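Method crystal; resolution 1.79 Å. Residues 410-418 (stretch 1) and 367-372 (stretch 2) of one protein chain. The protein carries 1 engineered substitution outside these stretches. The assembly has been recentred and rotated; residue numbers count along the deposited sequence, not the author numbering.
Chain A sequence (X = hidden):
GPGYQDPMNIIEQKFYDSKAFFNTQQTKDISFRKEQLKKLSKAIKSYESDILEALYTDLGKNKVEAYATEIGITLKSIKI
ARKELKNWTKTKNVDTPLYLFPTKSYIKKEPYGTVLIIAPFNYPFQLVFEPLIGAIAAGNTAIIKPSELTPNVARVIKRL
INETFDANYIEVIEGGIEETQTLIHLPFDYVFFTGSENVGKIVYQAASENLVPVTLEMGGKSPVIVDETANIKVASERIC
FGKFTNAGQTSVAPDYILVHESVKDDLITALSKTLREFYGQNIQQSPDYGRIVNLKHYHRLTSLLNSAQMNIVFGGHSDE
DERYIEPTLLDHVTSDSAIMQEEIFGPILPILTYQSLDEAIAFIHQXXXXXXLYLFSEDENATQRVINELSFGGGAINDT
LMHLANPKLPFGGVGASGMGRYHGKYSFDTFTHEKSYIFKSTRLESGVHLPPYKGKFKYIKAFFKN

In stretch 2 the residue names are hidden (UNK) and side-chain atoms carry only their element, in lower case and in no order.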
ATOM      1  N   PRO A 410      -1.463   5.084  12.535  1.00 23.00           N
ATOM      2  CA  PRO A 410      -1.965   5.195  11.162  1.00 25.14           C
ATOM      3  C   PRO A 410      -3.484   5.267  11.147  1.00 26.12           C
ATOM      4  O   PRO A 410      -4.163   4.620  11.944  1.00 22.24           O
ATOM      5  CB  PRO A 410      -1.452   3.917  10.490  1.00 24.39           C
ATOM      6  CG  PRO A 410      -1.240   2.962  11.618  1.00 23.76           C
ATOM      7  CD  PRO A 410      -0.768   3.808  12.763  1.00 23.76           C
ATOM      8  N   PHE A 411      -4.014   6.084  10.242  1.00 23.06           N
ATOM      9  CA  PHE A 411      -5.452   6.284  10.116  1.00 21.98           C
ATOM     10  C   PHE A 411      -5.887   5.838   8.732  1.00 22.70           C
ATOM     11  O   PHE A 411      -5.444   6.403   7.731  1.00 23.60           O
ATOM     12  CB  PHE A 411      -5.832   7.748  10.355  1.00 19.65           C
ATOM     13  CG  PHE A 411      -7.259   8.063  10.001  1.00 21.09           C
ATOM     14  CD1 PHE A 411      -8.295   7.263  10.462  1.00 22.19           C
ATOM     15  CD2 PHE A 411      -7.570   9.149   9.196  1.00 22.34           C
ATOM     16  CE1 PHE A 411      -9.610   7.547  10.130  1.00 23.64           C
ATOM     17  CE2 PHE A 411      -8.883   9.437   8.864  1.00 25.94           C
ATOM     18  CZ  PHE A 411      -9.904   8.634   9.334  1.00 26.67           C
ATOM     19  N   GLY A 412      -6.759   4.839   8.678  1.00 23.27           N
ATOM     20  CA  GLY A 412      -7.238   4.326   7.407  1.00 23.27           C
ATOM     21  C   GLY A 412      -8.224   3.206   7.636  1.00 23.70           C
ATOM     22  O   GLY A 412      -8.403   2.727   8.756  1.00 23.04           O
ATOM     23  N   GLY A 413      -8.868   2.793   6.546  1.00 22.51           N
ATOM     24  CA  GLY A 413      -9.880   1.764   6.589  1.00 21.90           C
ATOM     25  C   GLY A 413      -9.374   0.413   6.113  1.00 21.38           C
ATOM     26  O   GLY A 413      -8.180   0.191   5.899  1.00 21.87           O
ATOM     27  N   VAL A 414     -10.323  -0.504   5.951  1.00 21.60           N
ATOM     28  CA  VAL A 414     -10.047  -1.850   5.463  1.00 21.14           C
ATOM     29  C   VAL A 414     -11.321  -2.359   4.805  1.00 20.88           C
ATOM     30  O   VAL A 414     -12.429  -2.054   5.252  1.00 21.69           O
ATOM     31  CB  VAL A 414      -9.564  -2.776   6.607  1.00 21.33           C
ATOM     32  CG1 VAL A 414     -10.639  -2.927   7.678  1.00 20.64           C
ATOM     33  CG2 VAL A 414      -9.143  -4.134   6.062  1.00 20.01           C
ATOM     34  N   GLY A 415     -11.158  -3.114   3.724  1.00 22.38           N
ATOM     35  CA  GLY A 415     -12.326  -3.565   2.984  1.00 21.66           C
ATOM     36  C   GLY A 415     -13.078  -2.385   2.397  1.00 21.77           C
ATOM     37  O   GLY A 415     -12.496  -1.506   1.751  1.00 23.84           O
ATOM     38  N   ALA A 416     -14.391  -2.349   2.636  1.00 21.67           N
ATOM     39  CA  ALA A 416     -15.230  -1.303   2.061  1.00 25.29           C
ATOM     40  C   ALA A 416     -14.910   0.083   2.609  1.00 24.23           C
ATOM     41  O   ALA A 416     -15.179   1.079   1.930  1.00 22.83           O
ATOM     42  CB  ALA A 416     -16.706  -1.622   2.297  1.00 26.93           C
ATOM     43  N   SER A 417     -14.347   0.176   3.814  1.00 21.75           N
ATOM     44  CA  SER A 417     -14.044   1.484   4.382  1.00 22.49           C
ATOM     45  C   SER A 417     -12.752   2.083   3.843  1.00 22.75           C
ATOM     46  O   SER A 417     -12.451   3.239   4.160  1.00 21.52           O
ATOM     47  CB  SER A 417     -13.978   1.403   5.910  1.00 21.29           C
ATOM     48  OG  SER A 417     -13.001   0.477   6.348  1.00 22.17           O
ATOM     49  N   GLY A 418     -11.986   1.343   3.046  1.00 23.57           N
ATOM     50  CA  GLY A 418     -10.841   1.936   2.390  1.00 25.06           C
ATOM     51  C   GLY A 418      -9.578   1.102   2.363  1.00 22.71           C
ATOM     52  O   GLY A 418      -9.542  -0.019   2.879  1.00 21.82           O
ATOM     53  N   UNK A 367     -22.027  -6.988   8.133  1.00 26.70           N
ATOM     54  CA  UNK A 367     -21.990  -5.744   7.387  1.00 24.92           C
ATOM     55  C   UNK A 367     -20.563  -5.422   6.956  1.00 24.49           C
ATOM     56  O   UNK A 367     -19.603  -6.033   7.438  1.00 25.47           O
ATOM     57  c   UNK A 367     -22.573  -4.615   8.248  1.00 25.25           C
ATOM     58  c   UNK A 367     -24.516  -3.946   9.720  1.00 29.72           C
ATOM     59  n   UNK A 367     -28.097  -3.179   9.468  1.00 37.69           N
ATOM     60  n   UNK A 367     -25.971  -3.971   9.843  1.00 33.44           N
ATOM     61  c   UNK A 367     -26.786  -3.069   9.304  1.00 35.38           C
ATOM     62  c   UNK A 367     -24.043  -4.832   8.583  1.00 28.38           C
ATOM     63  n   UNK A 367     -26.293  -2.056   8.603  1.00 31.80           N
ATOM     64  N   UNK A 368     -20.384  -4.484   6.018  1.00 24.70           N
ATOM     65  CA  UNK A 368     -19.025  -4.158   5.565  1.00 23.24           C
ATOM     66  C   UNK A 368     -18.145  -3.689   6.712  1.00 21.55           C
ATOM     67  O   UNK A 368     -18.612  -3.076   7.674  1.00 21.10           O
ATOM     68  c   UNK A 368     -20.641  -3.224   4.075  1.00 24.87           C
ATOM     69  c   UNK A 368     -21.406  -3.751   5.248  1.00 26.18           C
ATOM     70  c   UNK A 368     -19.249  -3.038   4.542  1.00 24.70           C
ATOM     71  N   UNK A 369     -16.857  -3.995   6.602  1.00 20.68           N
ATOM     72  CA  UNK A 369     -15.887  -3.597   7.612  1.00 19.55           C
ATOM     73  C   UNK A 369     -15.878  -2.079   7.756  1.00 21.17           C
ATOM     74  O   UNK A 369     -15.584  -1.373   6.781  1.00 21.57           O
ATOM     75  c   UNK A 369     -13.039  -6.064   6.650  1.00 25.71           C
ATOM     76  n   UNK A 369     -11.627  -8.031   6.070  1.00 23.49           N
ATOM     77  c   UNK A 369     -14.497  -4.106   7.244  1.00 20.98           C
ATOM     78  c   UNK A 369     -12.926  -7.581   6.641  1.00 22.34           C
ATOM     79  c   UNK A 369     -14.418  -5.617   7.098  1.00 23.78           C
ATOM     80  N   UNK A 370     -16.196  -1.542   8.928  1.00 22.38           N
ATOM     81  CA  UNK A 370     -16.333  -0.092   9.067  1.00 20.54           C
ATOM     82  C   UNK A 370     -14.990   0.592   9.285  1.00 17.34           C
ATOM     83  O   UNK A 370     -14.001  -0.023   9.689  1.00 20.75           O
ATOM     84  c   UNK A 370     -16.890  -1.139  11.130  1.00 23.31           C
ATOM     85  c   UNK A 370     -17.232   0.054  10.298  1.00 23.28           C
ATOM     86  c   UNK A 370     -16.519  -2.254  10.179  1.00 22.13           C
ATOM     87  N   UNK A 371     -14.981   1.898   9.004  1.00 17.16           N
ATOM     88  CA  UNK A 371     -13.767   2.687   9.187  1.00 20.29           C
ATOM     89  C   UNK A 371     -13.351   2.726  10.648  1.00 22.42           C
ATOM     90  O   UNK A 371     -12.156   2.716  10.962  1.00 21.36           O
ATOM     91  c   UNK A 371     -11.495   4.386   8.305  1.00 26.39           C
ATOM     92  c   UNK A 371     -13.040   6.282   7.889  1.00 29.16           C
ATOM     93  c   UNK A 371     -12.780   5.060   8.740  1.00 26.76           C
ATOM     94  c   UNK A 371     -13.974   4.105   8.654  1.00 23.62           C
ATOM     95  N   UNK A 372     -14.318   2.773  11.559  1.00 21.34           N
ATOM     96  CA  UNK A 372     -13.996   2.768  12.974  1.00 21.41           C
ATOM     97  C   UNK A 372     -14.965   1.869  13.725  1.00 20.18           C
ATOM     98  O   UNK A 372     -16.059   1.558  13.251  1.00 18.68           O
ATOM     99  c   UNK A 372     -13.998   4.185  13.564  1.00 21.90           C
ATOM    100  o   UNK A 372     -15.301   4.721  13.617  1.00 22.89           O
TER
HETATM  101  O   HOH W   1     -15.958  -4.913   3.755  1.00 17.64           O

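Position 367 carries seven side-chain atoms: three carbons in a row, a nitrogen, then a carbon bearing two further nitrogens. None touches stretch 1; the closest side-chain approach is 8.9 Å, from its CB to Ala416 CB. The terminal CN3 group is a guanidinium, so the residue is Arg367. Both terminal nitrogens are hydrogen-bonded elsewhere in the structure.

At position 368 there are three carbons, and the last lies within bonding distance of the residue's own backbone N, closing a five-membered ring. The CB points toward stretch 1 and sits 3.7 Å from Ala416 CB, an apolar contact at the more open end of the interface. A ring closed on nitrogen identifies Pro368.

Position 369 shows four carbons in an unbranched row ending in a nitrogen. Its CB packs 3.5 Å from Val414 O and 4.1 Å from Val414 CG1, and the third carbon of the row is 4.5 Å from Gly415 CA. The linear chain with a terminal amine is Lys369. Its chi1 is m and the remaining three angles are t, so the chain runs extended past Val414 and Gly415, using its methylenes for contact. An ideal CB on Gly415 would point toward this stretch and stand a tight 3.2 Å from Lys369 CD; the positive phi of Gly415 (64°) by itself also favours glycine.

Position 370 again has three carbons closing onto the backbone N. The CA-to-CB bond points away from stretch 1 and the nearest ring atom, its CB, is 5.6 Å from Ser417 CB, so the approach is through the backbone: its O lies 3.5 Å from Ser417 OG. The ring makes it Pro370.

Position 371 has four carbons, forked at the second, with two terminal methyls. One methyl lies 3.5 Å from both Gly412 O and Gly413 CA and 4.1 Å from Phe411 CE1. A fork at the second carbon gives Leu371, with chi1 t and chi2 p, and the methyl is CD1. Its CB points sideways, but the end of the side chain comes nearer. Gly413 leaves room for it: an ideal CB there would be a tight 3.4 Å from Leu371 CD1 and would clash with Ser417 O at 2.3 Å.

Position 372 has one carbon followed by one oxygen. This side chain makes no contact with stretch 1; the closest approach is 6.5 Å, from its CB to Phe411 CE1. The composition gives Ser372, whose hydroxyl is hydrogen-bonded to a residue adjoining one of the stretches.

The contact buries 400 Å² in total and works by close packing, with no direct hydrogen bond across it. Leu371 and Lys369 have the most area covered, 93 and 77 Å². Between them Ser417 fits snugly, its CB 3.3 Å from Leu371 N and its OG 3.2 Å from Lys369 O. That hydroxyl donates a hydrogen bond to Val414 O (OG to O, 2.8 Å), holding the turn of stretch 1 together. Water 1 supplies a polar link, accepting from Lys369 N at 3.1 Å and from Ala416 N at 3.2 Å.

Stretch 2 367-372: RPKPLS
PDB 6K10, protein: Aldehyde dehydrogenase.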